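Local atomic coordinates of BAG family molecular chaperone regulator 1 (Arabidopsis thaliana, PDB entry 4HWC), a protein that probably acts as a co-chaperone in programmed cell death and stress responses, binding the ATPase domain of HSP70/HSC70 chaperones through its BAG domain. Residues A[40-43]-A[44-48]; A[72-75]-A[76-80]. All coordinates share one frame; numbering follows the deposited sequence.

Interaction 1 (A[40-43]-A[44-48]); sequences DLVT and VIELL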
ATOM      1  N   ASP A  40      -8.268 -10.775  -6.438  1.00 33.98           N
ATOM      2  CA  ASP A  40      -6.905 -10.446  -6.050  1.00 33.48           C
ATOM      3  C   ASP A  40      -6.746  -8.947  -5.823  1.00 28.76           C
ATOM      4  O   ASP A  40      -6.027  -8.530  -4.913  1.00 24.40           O
ATOM      5  CB  ASP A  40      -5.921 -10.937  -7.115  1.00 34.13           C
ATOM      6  CG  ASP A  40      -5.861 -12.450  -7.191  1.00 43.87           C
ATOM      7  OD1 ASP A  40      -5.466 -13.079  -6.186  1.00 45.16           O
ATOM      8  OD2 ASP A  40      -6.212 -13.013  -8.250  1.00 45.35           O
ATOM      9  N   LEU A  41      -7.415  -8.138  -6.642  1.00 25.36           N
ATOM     10  CA  LEU A  41      -7.338  -6.685  -6.492  1.00 20.65           C
ATOM     11  C   LEU A  41      -7.922  -6.274  -5.145  1.00 22.07           C
ATOM     12  O   LEU A  41      -7.366  -5.425  -4.451  1.00 20.57           O
ATOM     13  CB  LEU A  41      -8.100  -5.968  -7.612  1.00 21.89           C
ATOM     14  CG  LEU A  41      -7.489  -5.950  -9.015  1.00 23.94           C
ATOM     15  CD1 LEU A  41      -8.387  -5.145  -9.943  1.00 23.58           C
ATOM     16  CD2 LEU A  41      -6.101  -5.332  -8.967  1.00 24.87           C
ATOM     17  N   VAL A  42      -9.043  -6.883  -4.776  1.00 25.34           N
ATOM     18  CA  VAL A  42      -9.689  -6.575  -3.503  1.00 23.62           C
ATOM     19  C   VAL A  42      -8.843  -7.046  -2.325  1.00 23.82           C
ATOM     20  O   VAL A  42      -8.771  -6.373  -1.299  1.00 24.79           O
ATOM     21  CB  VAL A  42     -11.083  -7.231  -3.405  1.00 27.91           C
ATOM     22  CG1 VAL A  42     -11.693  -6.957  -2.033  1.00 28.03           C
ATOM     23  CG2 VAL A  42     -11.985  -6.688  -4.494  1.00 28.89           C
ATOM     24  N   THR A  43      -8.205  -8.203  -2.470  1.00 19.50           N
ATOM     25  CA  THR A  43      -7.368  -8.730  -1.404  1.00 21.58           C
ATOM     26  C   THR A  43      -6.249  -7.748  -1.067  1.00 21.82           C
ATOM     27  O   THR A  43      -6.045  -7.405   0.097  1.00 18.91           O
ATOM     28  CB  THR A  43      -6.729 -10.083  -1.796  1.00 24.53           C
ATOM     29  OG1 THR A  43      -7.745 -11.091  -1.863  1.00 28.03           O
ATOM     30  CG2 THR A  43      -5.678 -10.493  -0.775  1.00 26.97           C
ATOM     31  N   VAL A  44      -5.542  -7.288  -2.096  1.00 15.17           N
ATOM     32  CA  VAL A  44      -4.427  -6.358  -1.907  1.00 15.20           C
ATOM     33  C   VAL A  44      -4.885  -4.982  -1.410  1.00 14.33           C
ATOM     34  O   VAL A  44      -4.244  -4.380  -0.542  1.00 13.08           O
ATOM     35  CB  VAL A  44      -3.626  -6.215  -3.221  1.00 11.56           C
ATOM     36  CG1 VAL A  44      -2.496  -5.231  -3.053  1.00 10.09           C
ATOM     37  CG2 VAL A  44      -3.060  -7.580  -3.624  1.00 17.81           C
ATOM     38  N   ILE A  45      -5.981  -4.474  -1.962  1.00 15.38           N
ATOM     39  CA  ILE A  45      -6.479  -3.174  -1.522  1.00 14.83           C
ATOM     40  C   ILE A  45      -6.791  -3.301  -0.047  1.00 18.56           C
ATOM     41  O   ILE A  45      -6.444  -2.434   0.745  1.00 16.01           O
ATOM     42  CB  ILE A  45      -7.759  -2.760  -2.265  1.00 15.86           C
ATOM     43  CG1 ILE A  45      -7.403  -2.373  -3.701  1.00 13.47           C
ATOM     44  CG2 ILE A  45      -8.442  -1.581  -1.546  1.00 17.63           C
ATOM     45  CD1 ILE A  45      -8.592  -1.933  -4.522  1.00 20.43           C
ATOM     46  N   GLU A  46      -7.431  -4.395   0.327  1.00 20.61           N
ATOM     47  CA  GLU A  46      -7.753  -4.543   1.727  1.00 20.35           C
ATOM     48  C   GLU A  46      -6.564  -4.758   2.648  1.00 21.13           C
ATOM     49  O   GLU A  46      -6.589  -4.317   3.790  1.00 22.25           O
ATOM     50  CB  GLU A  46      -8.891  -5.580   1.897  1.00 24.59           C
ATOM     51  CG  GLU A  46     -10.238  -4.798   1.909  1.00 30.31           C
ATOM     52  CD  GLU A  46     -11.527  -5.573   1.800  1.00 37.31           C
ATOM     53  OE1 GLU A  46     -12.486  -4.969   1.275  1.00 34.79           O
ATOM     54  OE2 GLU A  46     -11.605  -6.734   2.219  1.00 40.14           O
ATOM     55  N   LEU A  47      -5.498  -5.388   2.162  1.00 14.74           N
ATOM     56  CA  LEU A  47      -4.307  -5.543   2.991  1.00 16.40           C
ATOM     57  C   LEU A  47      -3.680  -4.164   3.187  1.00 16.83           C
ATOM     58  O   LEU A  47      -3.122  -3.884   4.251  1.00 16.54           O
ATOM     59  CB  LEU A  47      -3.262  -6.480   2.353  1.00 15.68           C
ATOM     60  CG  LEU A  47      -3.584  -7.974   2.363  1.00 18.18           C
ATOM     61  CD1 LEU A  47      -2.471  -8.744   1.672  1.00 20.47           C
ATOM     62  CD2 LEU A  47      -3.761  -8.446   3.795  1.00 19.67           C
ATOM     63  N   LEU A  48      -3.771  -3.311   2.165  1.00 12.18           N
ATOM     64  CA  LEU A  48      -3.228  -1.954   2.255  1.00 12.99           C
ATOM     65  C   LEU A  48      -4.039  -1.114   3.238  1.00 13.09           C
ATOM     66  O   LEU A  48      -3.481  -0.301   3.976  1.00 14.38           O
ATOM     67  CB  LEU A  48      -3.221  -1.278   0.878  1.00 11.78           C
ATOM     68  CG  LEU A  48      -2.163  -1.798  -0.108  1.00 10.80           C
ATOM     69  CD1 LEU A  48      -2.532  -1.365  -1.515  1.00 11.38           C
ATOM     70  CD2 LEU A  48      -0.779  -1.260   0.268  1.00  9.43           C
TER
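Ile45 lies against the carbonyl of Leu41, one helical turn back, and shows how a regular helix packs its side chains on its own backbone. Its CG1 approaches Leu41 O at 3.1 Å, the same oxygen that accepts the backbone N-H of Ile45, so one carbonyl meets both an amide and a methylene of a single residue. The branch is put there by the first torsion (chi1 -73°), which sets CG1 beside the backbone N while CG2 lies anti to that nitrogen, beside the carbonyl carbon. Val44 does much the same with Asp40: its CG2 comes to 3.4 Å from Asp40 O, which also receives the amide of Val44. Leu47 closes the series, with CG placed 3.4 Å from Thr43 O.

Four successive i to i+4 backbone bonds join residues 40-43 to residues 44-47. Leu47 N to Thr43 O, at 2.9 Å, is bent to 143° at the hydrogen, whereas the other three are straighter.

The outer face, where Glu46 is exposed to solvent, is looser. Val42 and Glu46 lie side by side and point the same way, yet the nearest approach of their side chains is Val42 CG1 to Glu46 OE1 at 3.9 Å, a van der Waals touch of methyl and carboxylate oxygen. Thr43 turns OG1 back to a hydrogen bond with the carbonyl oxygen of Lys39, which satisfies the hydroxyl within its own helix; its CG2 reaches Leu47 CD1 only at 4.4 Å.

The fold is the three-helix bundle of the BAG domain, and this stretch of helix 38-55 meets both other helices. Leu41 and Val44 touch Phe26 of helix 5-31, where Leu47 also lies on Arg22 and Leu48 on Leu19, while Val44, Ile45 and Leu48 share Leu82 of helix 62-88.

Interaction 2 (A[72-75]-A[76-80]); sequences VKRV and QNYVE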
ATOM      1  N   VAL A  72       1.921   6.764   5.050  1.00 11.34           N
ATOM      2  CA  VAL A  72       0.499   6.923   4.790  1.00 10.91           C
ATOM      3  C   VAL A  72       0.311   7.306   3.323  1.00 11.53           C
ATOM      4  O   VAL A  72      -0.576   6.795   2.641  1.00 10.93           O
ATOM      5  CB  VAL A  72      -0.109   8.025   5.678  1.00 11.60           C
ATOM      6  CG1 VAL A  72      -1.506   8.364   5.195  1.00 13.32           C
ATOM      7  CG2 VAL A  72      -0.155   7.556   7.137  1.00 14.95           C
ATOM      8  N   LYS A  73       1.158   8.210   2.845  1.00  9.74           N
ATOM      9  CA  LYS A  73       1.083   8.668   1.459  1.00 11.90           C
ATOM     10  C   LYS A  73       1.360   7.529   0.488  1.00 12.32           C
ATOM     11  O   LYS A  73       0.726   7.437  -0.566  1.00 12.15           O
ATOM     12  CB  LYS A  73       2.085   9.801   1.224  1.00 11.96           C
ATOM     13  CG  LYS A  73       2.053  10.382  -0.188  1.00 14.48           C
ATOM     14  CD  LYS A  73       0.693  10.992  -0.500  1.00 17.79           C
ATOM     15  CE  LYS A  73       0.703  11.675  -1.869  1.00 21.23           C
ATOM     16  NZ  LYS A  73      -0.609  12.299  -2.157  1.00 24.73           N
ATOM     17  N   ARG A  74       2.312   6.669   0.839  1.00 10.80           N
ATOM     18  CA  ARG A  74       2.647   5.533  -0.016  1.00 12.78           C
ATOM     19  C   ARG A  74       1.426   4.649  -0.206  1.00 10.78           C
ATOM     20  O   ARG A  74       1.119   4.245  -1.320  1.00 10.45           O
ATOM     21  CB  ARG A  74       3.764   4.685   0.601  1.00 16.12           C
ATOM     22  CG  ARG A  74       5.162   5.187   0.341  1.00 23.06           C
ATOM     23  CD  ARG A  74       6.058   4.020  -0.049  1.00 24.55           C
ATOM     24  NE  ARG A  74       6.325   3.142   1.074  1.00 29.92           N
ATOM     25  CZ  ARG A  74       6.855   1.928   0.975  1.00 23.83           C
ATOM     26  NH1 ARG A  74       7.060   1.223   2.070  1.00 25.96           N
ATOM     27  NH2 ARG A  74       7.158   1.413  -0.209  1.00 25.46           N
ATOM     28  N   VAL A  75       0.743   4.338   0.896  1.00 11.50           N
ATOM     29  CA  VAL A  75      -0.443   3.491   0.859  1.00 11.38           C
ATOM     30  C   VAL A  75      -1.579   4.123   0.060  1.00 12.47           C
ATOM     31  O   VAL A  75      -2.241   3.449  -0.733  1.00 11.46           O
ATOM     32  CB  VAL A  75      -0.948   3.174   2.286  1.00 13.50           C
ATOM     33  CG1 VAL A  75      -2.269   2.409   2.212  1.00 13.42           C
ATOM     34  CG2 VAL A  75       0.086   2.338   3.025  1.00 16.10           C
ATOM     35  N   GLN A  76      -1.811   5.415   0.280  1.00 12.11           N
ATOM     36  CA  GLN A  76      -2.849   6.121  -0.452  1.00 12.53           C
ATOM     37  C   GLN A  76      -2.570   6.042  -1.956  1.00 10.68           C
ATOM     38  O   GLN A  76      -3.483   5.829  -2.756  1.00 14.22           O
ATOM     39  CB  GLN A  76      -2.919   7.586   0.005  1.00 12.89           C
ATOM     40  CG  GLN A  76      -3.513   7.758   1.405  1.00 18.06           C
ATOM     41  CD  GLN A  76      -3.395   9.175   1.942  1.00 22.13           C
ATOM     42  OE1 GLN A  76      -4.018   9.522   2.949  1.00 25.68           O
ATOM     43  NE2 GLN A  76      -2.588   9.993   1.286  1.00 22.90           N
ATOM     44  N   ASN A  77      -1.303   6.195  -2.334  1.00 15.96           N
ATOM     45  CA  ASN A  77      -0.922   6.141  -3.739  1.00 15.15           C
ATOM     46  C   ASN A  77      -1.170   4.759  -4.325  1.00 16.12           C
ATOM     47  O   ASN A  77      -1.671   4.644  -5.437  1.00 14.71           O
ATOM     48  CB  ASN A  77       0.562   6.503  -3.929  1.00 15.11           C
ATOM     49  CG  ASN A  77       0.835   7.986  -3.765  1.00 18.10           C
ATOM     50  OD1 ASN A  77      -0.084   8.796  -3.706  1.00 17.68           O
ATOM     51  ND2 ASN A  77       2.112   8.346  -3.703  1.00 20.82           N
ATOM     52  N   TYR A  78      -0.807   3.709  -3.589  1.00 11.16           N
ATOM     53  CA  TYR A  78      -1.014   2.350  -4.089  1.00 12.79           C
ATOM     54  C   TYR A  78      -2.496   2.016  -4.207  1.00 14.41           C
ATOM     55  O   TYR A  78      -2.914   1.379  -5.171  1.00 12.38           O
ATOM     56  CB  TYR A  78      -0.336   1.319  -3.189  1.00 10.73           C
ATOM     57  CG  TYR A  78       1.174   1.293  -3.289  1.00 12.92           C
ATOM     58  CD1 TYR A  78       1.822   1.337  -4.527  1.00 14.95           C
ATOM     59  CD2 TYR A  78       1.952   1.150  -2.149  1.00 14.28           C
ATOM     60  CE1 TYR A  78       3.223   1.247  -4.611  1.00 17.31           C
ATOM     61  CE2 TYR A  78       3.336   1.060  -2.222  1.00 18.72           C
ATOM     62  CZ  TYR A  78       3.964   1.101  -3.450  1.00 18.04           C
ATOM     63  OH  TYR A  78       5.336   0.997  -3.488  1.00 20.70           O
ATOM     64  N   VAL A  79      -3.297   2.433  -3.232  1.00 12.32           N
ATOM     65  CA  VAL A  79      -4.728   2.153  -3.312  1.00 12.28           C
ATOM     66  C   VAL A  79      -5.304   2.893  -4.521  1.00 13.41           C
ATOM     67  O   VAL A  79      -6.163   2.374  -5.234  1.00 14.34           O
ATOM     68  CB  VAL A  79      -5.463   2.575  -2.012  1.00 12.89           C
ATOM     69  CG1 VAL A  79      -6.977   2.406  -2.183  1.00 16.72           C
ATOM     70  CG2 VAL A  79      -4.989   1.709  -0.857  1.00 14.94           C
ATOM     71  N   GLU A  80      -4.810   4.102  -4.756  1.00 25.49           N
ATOM     72  CA  GLU A  80      -5.251   4.915  -5.886  1.00 25.72           C
ATOM     73  C   GLU A  80      -4.933   4.182  -7.189  1.00 27.80           C
ATOM     74  O   GLU A  80      -5.748   4.131  -8.107  1.00 29.02           O
ATOM     75  CB  GLU A  80      -4.528   6.263  -5.853  1.00 29.87           C
ATOM     76  CG  GLU A  80      -4.870   7.210  -6.990  1.00 29.51           C
ATOM     77  CD  GLU A  80      -4.130   8.532  -6.860  1.00 29.66           C
ATOM     78  OE1 GLU A  80      -4.554   9.517  -7.489  1.00 29.44           O
ATOM     79  OE2 GLU A  80      -3.117   8.581  -6.124  1.00 30.05           O
TER
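Lys73 passes its aliphatic chain obliquely by the outer end of the Asn77 amide, CE 3.5 Å from Asn77 OD1. The chain starts anti to the backbone N (chi1 -178°) and bends at chi2, which carries its outer methylenes toward the next turn. Lys73 O, which accepts the Asn77 N-H, lies over the amide, 3.2 Å from Asn77 CG. With an alanine in place of Asn77, Lys73 would probably lose the amide that its CD and CE pass, opening a gap beside Lys73 O and giving the lysine chain more freedom to turn.

Gln76 makes a second amide contact. Its extended chain brings OE1 to 3.6 Å from Val72 CG1 and crosses the Lys73 side chain at about a right angle, Gln76 NE2 3.9 Å from Lys73 CD.

Backbone bonding is that of an ordinary alpha-helix, here helix 62-88 of the three-helix BAG bundle: Gln76 to Val79 each give their N-H to the carbonyl four residues back.

Arg74 and Tyr78 run side by side, Arg74 NH2 3.8 Å from Tyr78 OH, with guanidinium and ring planes strongly inclined (63°). Tyr78 CD2 lies 3.3 Å from Arg74 O, while the guanidinium finds its main partner in Asp17 of helix 5-31, a salt bridge through NH1.

The apolar contact is Val75 CG1 to Val79 CG2 at 4.2 Å; Val75 packs on Leu52 of helix 38-55 and Val16 of helix 5-31, Val79 on Leu48.

Both interactions are short runs of about two and a half turns in the same three-helix bundle, one in helix 38-55 and one in helix 62-88, and their inward faces meet. Leu48 of interaction 1 is the main point of contact: Leu48 CB packs on Val79 CG2 at 3.9 Å, and Leu48 CD1 on Tyr78 CB at the same distance. Interaction 1 is partly buried, and aliphatic side chains resting on carbonyls dominate its chemistry. Interaction 2 has more of a surface character, with lysine and amide side chains in contact on its outer side, although its centre lies nearer that of the chain, about 5 Å against 9 Å. Interaction 2 meets helix 5-31 partly through charge, interaction 1 mainly through leucine and valine.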